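Local structure of 3,4-dihydroxybenzoate decarboxylase (5NY5) at residues D7-I12 / R312-Q318. The protein probably catalyses the reversible decarboxylation of 3,4-dihydroxybenzoate to catechol as a UbiD-family enzyme that depends on prenylated FMN and a metal ion. Sequence-based numbering, arbitrary orientation.
Sequences DLRSAI and RNHAILQ
The start of helix 8-16 (segment 8-12) meets strand 316-318 almost at right angles: the segment axes cross at 84°, 11.6 Å apart at closest approach, with L8 CA 8.7 Å from I316 CA. D7, extended (phi/psi -160/-176), is the N-cap; its OD1 accepts from S10 N (2.8 Å) and S10 OG accepts from D7 N (3.0 Å), a capping box. R312 leads with a folded side chain (chi3 98°) that brings NH1 3.4 Å from D7 OD2, a weak, long hydrogen bond within a salt bridge; D7's strongest polar partner is R260. R312 NH2 lies over one face of the R9 guanidinium, 3.7 Å from R9 NE, a like-charge approach; R9 NE is salt-bridged to E262, which also makes a long, weak ion pair with R312. R9, extended in mtt, donates from NH2 to N313 O at 2.8 Å and 164°, and the loop turns through H314 in a left-handed conformation (58/56). I316 (mt) points toward the helix: its CG2 lies 3.9 Å from L8 CD2 and its CD1 4.2 Å from I12 CD1. Q318 OE1 lies 3.9 Å from L8 CD2. Strand 316-319 (Rift-related range) is outermost within this chain in the sheet shared with strands 22-25, 57-60 and 70-73 (UbiD N-terminal range); helix 8-16 packs across this junction of two fold parts, where L72 touches L8, I12 and I316, and M59 touches I12 and I316.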
loop_
_atom_site.group_PDB
_atom_site.type_symbol
_atom_site.label_atom_id
_atom_site.label_comp_id
_atom_site.label_asym_id
_atom_site.label_seq_id
_atom_site.Cartn_x
_atom_site.Cartn_y
_atom_site.Cartn_z
ATOM N N ASP A 7 28.316 25.370 41.972
ATOM C CA ASP A 7 29.197 25.640 40.846
ATOM C C ASP A 7 29.709 24.309 40.307
ATOM O O ASP A 7 29.315 23.235 40.767
ATOM C CB ASP A 7 30.342 26.577 41.244
ATOM C CG ASP A 7 31.073 26.120 42.495
ATOM O OD1 ASP A 7 31.019 24.918 42.830
ATOM O OD2 ASP A 7 31.713 26.972 43.144
ATOM N N LEU A 8 30.601 24.394 39.320
ATOM C CA LEU A 8 31.147 23.189 38.708
ATOM C C LEU A 8 31.991 22.390 39.695
ATOM O O LEU A 8 31.907 21.158 39.740
ATOM C CB LEU A 8 31.966 23.565 37.476
ATOM C CG LEU A 8 32.734 22.451 36.769
ATOM C CD1 LEU A 8 31.794 21.355 36.298
ATOM C CD2 LEU A 8 33.514 23.031 35.606
ATOM N N ARG A 9 32.802 23.073 40.505
ATOM C CA ARG A 9 33.739 22.365 41.372
ATOM C C ARG A 9 33.037 21.669 42.530
ATOM O O ARG A 9 33.497 20.615 42.982
ATOM C CB ARG A 9 34.806 23.328 41.883
ATOM C CG ARG A 9 35.642 23.933 40.771
ATOM C CD ARG A 9 36.782 24.765 41.314
ATOM N NE ARG A 9 37.420 25.550 40.262
ATOM C CZ ARG A 9 38.579 26.183 40.401
ATOM N NH1 ARG A 9 39.241 26.117 41.547
ATOM N NH2 ARG A 9 39.081 26.877 39.388
ATOM N N SER A 10 31.932 22.227 43.025
ATOM C CA SER A 10 31.162 21.511 44.036
ATOM C C SER A 10 30.436 20.313 43.436
ATOM O O SER A 10 30.143 19.347 44.148
ATOM C CB SER A 10 30.173 22.454 44.724
ATOM O OG SER A 10 29.671 23.426 43.826
ATOM N N ALA A 11 30.151 20.350 42.134
ATOM C CA ALA A 11 29.546 19.192 41.484
ATOM C C ALA A 11 30.562 18.075 41.295
ATOM O O ALA A 11 30.248 16.899 41.508
ATOM C CB ALA A 11 28.939 19.599 40.141
ATOM N N ILE A 12 31.785 18.424 40.890
ATOM C CA ILE A 12 32.846 17.429 40.768
ATOM C C ILE A 12 33.097 16.755 42.110
ATOM O O ILE A 12 33.368 15.549 42.177
ATOM C CB ILE A 12 34.122 18.083 40.210
ATOM C CG1 ILE A 12 33.879 18.597 38.790
ATOM C CG2 ILE A 12 35.290 17.113 40.245
ATOM C CD1 ILE A 12 35.067 19.306 38.183
ATOM N N ARG A 312 38.166 32.313 36.884
ATOM C CA ARG A 312 38.671 32.148 38.235
ATOM C C ARG A 312 40.078 31.557 38.208
ATOM O O ARG A 312 40.612 31.193 37.156
ATOM C CB ARG A 312 37.739 31.273 39.073
ATOM C CG ARG A 312 36.815 30.358 38.302
ATOM C CD ARG A 312 36.254 29.282 39.225
ATOM N NE ARG A 312 34.919 29.582 39.738
ATOM C CZ ARG A 312 34.383 29.001 40.808
ATOM N NH1 ARG A 312 33.157 29.323 41.200
ATOM N NH2 ARG A 312 35.077 28.108 41.500
ATOM N N ASN A 313 40.684 31.479 39.391
ATOM C CA ASN A 313 42.029 30.935 39.517
ATOM C C ASN A 313 42.045 29.468 39.114
ATOM O O ASN A 313 41.266 28.662 39.632
ATOM C CB ASN A 313 42.532 31.096 40.950
ATOM C CG ASN A 313 42.778 32.544 41.326
ATOM O OD1 ASN A 313 42.958 33.399 40.461
ATOM N ND2 ASN A 313 42.794 32.825 42.624
ATOM N N HIS A 314 42.941 29.128 38.187
ATOM C CA HIS A 314 43.057 27.777 37.641
ATOM C C HIS A 314 41.730 27.338 37.016
ATOM O O HIS A 314 41.154 26.303 37.357
ATOM C CB HIS A 314 43.526 26.793 38.718
ATOM C CG HIS A 314 44.185 25.569 38.169
ATOM N ND1 HIS A 314 44.285 24.395 38.883
ATOM C CD2 HIS A 314 44.784 25.337 36.979
ATOM C CE1 HIS A 314 44.913 23.491 38.154
ATOM N NE2 HIS A 314 45.228 24.038 36.995
ATOM N N ALA A 315 41.257 28.155 36.079
ATOM C CA ALA A 315 39.921 27.984 35.525
ATOM C C ALA A 315 39.807 26.681 34.747
ATOM O O ALA A 315 40.671 26.349 33.930
ATOM C CB ALA A 315 39.570 29.162 34.622
ATOM N N ILE A 316 38.732 25.948 35.006
ATOM C CA ILE A 316 38.442 24.719 34.282
ATOM C C ILE A 316 37.730 25.070 32.984
ATOM O O ILE A 316 36.758 25.832 32.984
ATOM C CB ILE A 316 37.589 23.774 35.141
ATOM C CG1 ILE A 316 38.335 23.393 36.420
ATOM C CG2 ILE A 316 37.202 22.541 34.352
ATOM C CD1 ILE A 316 37.472 22.682 37.434
ATOM N N LEU A 317 38.215 24.524 31.873
ATOM C CA LEU A 317 37.551 24.678 30.582
ATOM C C LEU A 317 36.639 23.476 30.366
ATOM O O LEU A 317 37.114 22.348 30.210
ATOM C CB LEU A 317 38.573 24.807 29.456
ATOM C CG LEU A 317 37.989 25.016 28.058
ATOM C CD1 LEU A 317 36.998 26.163 28.065
ATOM C CD2 LEU A 317 39.091 25.276 27.047
ATOM N N GLN A 318 35.330 23.713 30.366
ATOM C CA GLN A 318 34.339 22.661 30.183
ATOM C C GLN A 318 33.792 22.693 28.763
ATOM O O GLN A 318 33.443 23.760 28.249
ATOM C CB GLN A 318 33.191 22.803 31.184
ATOM C CG GLN A 318 32.099 21.763 31.020
ATOM C CD GLN A 318 31.000 21.897 32.053
ATOM O OE1 GLN A 318 30.885 22.919 32.725
ATOM N NE2 GLN A 318 30.187 20.859 32.186
#